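PDB 6WQV: endoglucanase from Ruminococcus champanellensis, which probably hydrolyses internal beta-1,4 linkages of cellulose and, as a broad-specificity GH5 subfamily 4 enzyme, of other plant polysaccharides such as xylan. Local coordinates for residues 293-305 with 342-354. Residues are numbered along the deposited sequence; the frame is centred on the assembly and turned at random. Where two conformers were deposited one is given.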
loop_
_atom_site.group_PDB
_atom_site.type_symbol
_atom_site.label_atom_id
_atom_site.label_comp_id
_atom_site.label_asym_id
_atom_site.label_seq_id
_atom_site.Cartn_x
_atom_site.Cartn_y
_atom_site.Cartn_z
ATOM N N ASN A 293 -16.335 5.220 -8.313
ATOM C CA ASN A 293 -17.180 5.601 -9.434
ATOM C C ASN A 293 -18.626 5.702 -8.966
ATOM O O ASN A 293 -19.227 4.698 -8.566
ATOM C CB ASN A 293 -17.125 4.587 -10.571
ATOM C CG ASN A 293 -18.156 4.896 -11.646
ATOM O OD1 ASN A 293 -18.420 6.062 -11.943
ATOM N ND2 ASN A 293 -18.761 3.861 -12.209
ATOM N N LYS A 294 -19.191 6.910 -9.032
ATOM C CA LYS A 294 -20.593 7.161 -8.721
ATOM C C LYS A 294 -21.282 7.806 -9.916
ATOM O O LYS A 294 -22.242 8.569 -9.762
ATOM C CB LYS A 294 -20.726 8.023 -7.465
ATOM C CG LYS A 294 -20.283 7.306 -6.193
ATOM C CD LYS A 294 -20.246 8.251 -5.002
ATOM C CE LYS A 294 -19.895 7.512 -3.720
ATOM N NZ LYS A 294 -19.598 8.453 -2.605
ATOM N N ASN A 295 -20.771 7.513 -11.120
ATOM C CA ASN A 295 -21.315 8.048 -12.367
ATOM C C ASN A 295 -21.327 9.574 -12.319
ATOM O O ASN A 295 -22.288 10.242 -12.705
ATOM C CB ASN A 295 -22.668 7.413 -12.659
ATOM C CG ASN A 295 -22.568 5.891 -12.713
ATOM O OD1 ASN A 295 -23.300 5.180 -12.026
ATOM N ND2 ASN A 295 -21.619 5.391 -13.507
ATOM N N ASN A 296 -20.183 10.109 -11.889
ATOM C CA ASN A 296 -20.023 11.498 -11.503
ATOM C C ASN A 296 -18.691 12.020 -12.038
ATOM O O ASN A 296 -17.821 12.458 -11.297
ATOM C CB ASN A 296 -20.061 11.590 -9.971
ATOM C CG ASN A 296 -18.988 10.700 -9.266
ATOM O OD1 ASN A 296 -18.504 9.686 -9.796
ATOM N ND2 ASN A 296 -18.639 11.081 -8.045
ATOM N N ILE A 297 -18.503 11.979 -13.356
ATOM C CA ILE A 297 -17.150 12.176 -13.868
ATOM C C ILE A 297 -16.683 13.616 -13.655
ATOM O O ILE A 297 -15.505 13.850 -13.366
ATOM C CB ILE A 297 -17.003 11.708 -15.326
ATOM C CG1 ILE A 297 -15.520 11.649 -15.721
ATOM C CG2 ILE A 297 -17.731 12.655 -16.255
ATOM C CD1 ILE A 297 -14.673 10.672 -14.898
ATOM N N ASN A 298 -17.579 14.600 -13.769
ATOM C CA ASN A 298 -17.130 15.982 -13.595
ATOM C C ASN A 298 -16.631 16.216 -12.173
ATOM O O ASN A 298 -15.598 16.868 -11.966
ATOM C CB ASN A 298 -18.229 16.976 -13.976
ATOM C CG ASN A 298 -18.497 17.003 -15.473
ATOM O OD1 ASN A 298 -17.652 16.611 -16.281
ATOM N ND2 ASN A 298 -19.679 17.473 -15.848
ATOM N N GLY A 299 -17.332 15.663 -11.183
ATOM C CA GLY A 299 -16.884 15.795 -9.805
ATOM C C GLY A 299 -15.588 15.061 -9.532
ATOM O O GLY A 299 -14.713 15.571 -8.825
ATOM N N ARG A 300 -15.436 13.855 -10.075
ATOM C CA ARG A 300 -14.190 13.137 -9.852
ATOM C C ARG A 300 -13.019 13.810 -10.554
ATOM O O ARG A 300 -11.892 13.774 -10.038
ATOM C CB ARG A 300 -14.311 11.673 -10.275
ATOM C CG ARG A 300 -15.239 10.856 -9.382
ATOM C CD ARG A 300 -14.827 9.391 -9.322
ATOM N NE ARG A 300 -15.049 8.720 -10.600
ATOM C CZ ARG A 300 -14.525 7.542 -10.930
ATOM N NH1 ARG A 300 -13.743 6.887 -10.088
ATOM N NH2 ARG A 300 -14.796 7.032 -12.121
ATOM N N VAL A 301 -13.252 14.417 -11.723
ATOM C CA VAL A 301 -12.191 15.152 -12.414
ATOM C C VAL A 301 -11.744 16.348 -11.584
ATOM O O VAL A 301 -10.545 16.594 -11.415
ATOM C CB VAL A 301 -12.648 15.559 -13.826
ATOM C CG1 VAL A 301 -11.702 16.592 -14.439
ATOM C CG2 VAL A 301 -12.739 14.332 -14.732
ATOM N N LEU A 302 -12.696 17.108 -11.047
ATOM C CA LEU A 302 -12.343 18.259 -10.225
ATOM C C LEU A 302 -11.623 17.816 -8.961
ATOM O O LEU A 302 -10.599 18.397 -8.573
ATOM C CB LEU A 302 -13.610 19.039 -9.883
ATOM C CG LEU A 302 -13.445 20.297 -9.036
ATOM C CD1 LEU A 302 -12.639 21.328 -9.800
ATOM C CD2 LEU A 302 -14.792 20.861 -8.625
ATOM N N TRP A 303 -12.150 16.784 -8.299
ATOM C CA TRP A 303 -11.492 16.220 -7.124
ATOM C C TRP A 303 -10.084 15.748 -7.461
ATOM O O TRP A 303 -9.125 16.057 -6.743
ATOM C CB TRP A 303 -12.350 15.070 -6.579
ATOM C CG TRP A 303 -11.653 14.195 -5.598
ATOM C CD1 TRP A 303 -11.574 14.372 -4.246
ATOM C CD2 TRP A 303 -10.927 12.998 -5.890
ATOM N NE1 TRP A 303 -10.838 13.353 -3.678
ATOM C CE2 TRP A 303 -10.433 12.498 -4.669
ATOM C CE3 TRP A 303 -10.652 12.301 -7.069
ATOM C CZ2 TRP A 303 -9.672 11.329 -4.595
ATOM C CZ3 TRP A 303 -9.892 11.144 -6.996
ATOM C CH2 TRP A 303 -9.406 10.677 -5.770
ATOM N N GLY A 304 -9.932 15.015 -8.565
ATOM C CA GLY A 304 -8.645 14.420 -8.877
ATOM C C GLY A 304 -7.585 15.440 -9.240
ATOM O O GLY A 304 -6.425 15.313 -8.823
ATOM N N GLU A 305 -7.949 16.450 -10.037
ATOM C CA GLU A 305 -6.994 17.505 -10.350
ATOM C C GLU A 305 -6.485 18.160 -9.074
ATOM O O GLU A 305 -5.282 18.388 -8.912
ATOM C CB GLU A 305 -7.642 18.580 -11.224
ATOM C CG GLU A 305 -8.161 18.139 -12.572
ATOM C CD GLU A 305 -8.811 19.287 -13.334
ATOM O OE1 GLU A 305 -9.502 20.116 -12.700
ATOM O OE2 GLU A 305 -8.624 19.360 -14.566
ATOM N N THR A 342 -7.908 -0.825 -21.570
ATOM C CA THR A 342 -8.389 0.517 -21.838
ATOM C C THR A 342 -8.503 1.280 -20.526
ATOM O O THR A 342 -8.836 0.713 -19.477
ATOM C CB THR A 342 -9.764 0.508 -22.525
ATOM O OG1 THR A 342 -10.687 -0.237 -21.721
ATOM C CG2 THR A 342 -9.685 -0.106 -23.917
ATOM N N TRP A 343 -8.223 2.577 -20.602
ATOM C CA TRP A 343 -8.472 3.497 -19.495
ATOM C C TRP A 343 -9.948 3.870 -19.540
ATOM O O TRP A 343 -10.408 4.535 -20.479
ATOM C CB TRP A 343 -7.585 4.733 -19.611
ATOM C CG TRP A 343 -6.116 4.446 -19.428
ATOM C CD1 TRP A 343 -5.142 4.554 -20.377
ATOM C CD2 TRP A 343 -5.459 4.013 -18.225
ATOM N NE1 TRP A 343 -3.924 4.220 -19.841
ATOM C CE2 TRP A 343 -4.089 3.881 -18.524
ATOM C CE3 TRP A 343 -5.897 3.725 -16.927
ATOM C CZ2 TRP A 343 -3.159 3.472 -17.576
ATOM C CZ3 TRP A 343 -4.965 3.320 -15.987
ATOM C CH2 TRP A 343 -3.619 3.191 -16.319
ATOM N N GLN A 344 -10.707 3.409 -18.542
ATOM C CA GLN A 344 -12.156 3.547 -18.587
ATOM C C GLN A 344 -12.600 4.977 -18.310
ATOM O O GLN A 344 -13.695 5.375 -18.719
ATOM C CB GLN A 344 -12.785 2.596 -17.566
ATOM C CG GLN A 344 -14.284 2.450 -17.666
ATOM C CD GLN A 344 -14.708 1.028 -18.017
ATOM O OE1 GLN A 344 -13.945 0.266 -18.622
ATOM N NE2 GLN A 344 -15.917 0.659 -17.616
ATOM N N TYR A 345 -11.777 5.757 -17.606
ATOM C CA TYR A 345 -12.102 7.135 -17.242
ATOM C C TYR A 345 -10.969 8.042 -17.708
ATOM O O TYR A 345 -10.181 8.556 -16.902
ATOM C CB TYR A 345 -12.341 7.232 -15.738
ATOM C CG TYR A 345 -13.357 6.216 -15.241
ATOM C CD1 TYR A 345 -14.695 6.314 -15.596
ATOM C CD2 TYR A 345 -12.973 5.164 -14.420
ATOM C CE1 TYR A 345 -15.629 5.393 -15.144
ATOM C CE2 TYR A 345 -13.900 4.239 -13.961
ATOM C CZ TYR A 345 -15.221 4.356 -14.334
ATOM O OH TYR A 345 -16.141 3.436 -13.880
ATOM N N PRO A 346 -10.860 8.256 -19.019
ATOM C CA PRO A 346 -9.719 9.032 -19.539
ATOM C C PRO A 346 -9.636 10.458 -19.012
ATOM O O PRO A 346 -8.522 10.967 -18.839
ATOM C CB PRO A 346 -9.919 8.984 -21.061
ATOM C CG PRO A 346 -11.397 8.649 -21.245
ATOM C CD PRO A 346 -11.728 7.737 -20.090
ATOM N N GLU A 347 -10.768 11.127 -18.768
ATOM C CA GLU A 347 -10.719 12.499 -18.267
ATOM C C GLU A 347 -10.159 12.539 -16.850
ATOM O O GLU A 347 -9.474 13.498 -16.475
ATOM C CB GLU A 347 -12.111 13.119 -18.303
ATOM C CG GLU A 347 -12.667 13.370 -19.695
ATOM C CD GLU A 347 -13.925 14.218 -19.670
ATOM O OE1 GLU A 347 -14.195 14.861 -18.630
ATOM O OE2 GLU A 347 -14.649 14.238 -20.688
ATOM N N LEU A 348 -10.452 11.510 -16.061
ATOM C CA LEU A 348 -9.914 11.432 -14.710
ATOM C C LEU A 348 -8.422 11.131 -14.730
ATOM O O LEU A 348 -7.651 11.754 -13.986
ATOM C CB LEU A 348 -10.678 10.367 -13.930
ATOM C CG LEU A 348 -10.173 10.025 -12.528
ATOM C CD1 LEU A 348 -10.157 11.239 -11.633
ATOM C CD2 LEU A 348 -11.049 8.925 -11.932
ATOM N N LEU A 349 -7.993 10.189 -15.574
ATOM C CA LEU A 349 -6.563 9.940 -15.743
ATOM C C LEU A 349 -5.834 11.226 -16.124
ATOM O O LEU A 349 -4.817 11.583 -15.521
ATOM C CB LEU A 349 -6.333 8.850 -16.795
ATOM C CG LEU A 349 -4.879 8.432 -17.024
ATOM C CD1 LEU A 349 -4.344 7.705 -15.798
ATOM C CD2 LEU A 349 -4.742 7.560 -18.265
ATOM N N GLU A 350 -6.351 11.949 -17.121
ATOM C CA GLU A 350 -5.724 13.197 -17.545
ATOM C C GLU A 350 -5.647 14.196 -16.395
ATOM O O GLU A 350 -4.651 14.914 -16.247
ATOM C CB GLU A 350 -6.524 13.775 -18.716
ATOM C CG GLU A 350 -6.104 15.141 -19.212
ATOM C CD GLU A 350 -7.024 15.672 -20.313
ATOM O OE1 GLU A 350 -8.242 15.840 -20.070
ATOM O OE2 GLU A 350 -6.525 15.907 -21.431
ATOM N N ALA A 351 -6.695 14.257 -15.573
ATOM C CA ALA A 351 -6.705 15.187 -14.453
ATOM C C ALA A 351 -5.580 14.888 -13.468
ATOM O O ALA A 351 -4.948 15.808 -12.942
ATOM C CB ALA A 351 -8.062 15.123 -13.754
ATOM N N MET A 352 -5.311 13.612 -13.215
ATOM C CA MET A 352 -4.279 13.256 -12.251
ATOM C C MET A 352 -2.878 13.322 -12.836
ATOM O O MET A 352 -1.908 13.391 -12.075
ATOM C CB MET A 352 -4.579 11.875 -11.682
ATOM C CG MET A 352 -5.879 11.877 -10.910
ATOM S SD MET A 352 -6.208 10.335 -10.073
ATOM C CE MET A 352 -6.310 9.246 -11.495
ATOM N N MET A 353 -2.750 13.331 -14.162
ATOM C CA MET A 353 -1.448 13.324 -14.810
ATOM C C MET A 353 -0.934 14.704 -15.196
ATOM O O MET A 353 0.215 14.814 -15.637
ATOM C CB MET A 353 -1.506 12.453 -16.067
ATOM C CG MET A 353 -1.673 10.985 -15.774
ATOM S SD MET A 353 -0.247 10.339 -14.881
ATOM C CE MET A 353 -0.854 8.729 -14.402
ATOM N N LYS A 354 -1.730 15.754 -15.052
ATOM C CA LYS A 354 -1.269 17.066 -15.496
ATOM C C LYS A 354 -0.228 17.627 -14.523
ATOM O O LYS A 354 -0.030 17.128 -13.410
ATOM C CB LYS A 354 -2.437 18.030 -15.731
ATOM C CG LYS A 354 -3.349 18.278 -14.558
ATOM C CD LYS A 354 -4.506 19.202 -14.952
ATOM C CE LYS A 354 -4.016 20.593 -15.356
ATOM N NZ LYS A 354 -5.118 21.593 -15.458
ATOM O OXT LYS A 354 0.479 18.578 -14.849
HETATM O O HOH W 1 -17.124 15.312 -18.608
#
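Two neighbouring outer helices of the (beta/alpha)8 barrel, the start of helix 297-313 after the seventh strand and the C-terminal 346-353 after the eighth, pack side by side; the axes of segments 297-305 and 346-353 are 8.0 Å apart and only 14° from parallel. At their N-terminal ends Arg-300 makes a cation-pi contact with Tyr-345. The arginine chain, bent at chi3 (-69°), brings NH2 end-on over the middle of the phenol ring, 3.5 Å from CE2 of Tyr-345, with the guanidinium nearly upright on the ring. CD2 of Leu-348 covers one face of that guanidinium, 3.8 Å from NH1 of Arg-300, and CA of Asn-293 lies over the opposite one; NH1 is hydrogen-bonded to the carbonyl of Ala-291. The amide of Asn-293 crosses the end of the tyrosine beside OH, while its OD1 closes an Asx turn onto the N of Asn-295 and its ND2 bonds to the carbonyl of Phe-326.

In the first turn CD1 of Ile-297 meets CB of Leu-348 at 4.1 Å. Further along, CG2 of Val-301 rests on the backbone of Glu-347. Gly-304 lets the helices draw close, CD1 of Leu-348 lying 4.5 Å from its CA; Trp-320 of the eighth strand touches Leu-348 and Met-352 from the barrel side. CB of Ala-351 adjoins CG of Glu-305. At the outer margin a water donates to both OD1 of Asn-298 and OE1 of Glu-347. No direct hydrogen bond links the segments; apolar packing, this water bridge and the cation-pi contact join them, the arginine's positive charge probably stabilised by the aromatic face and the carbonyl of Ala-291.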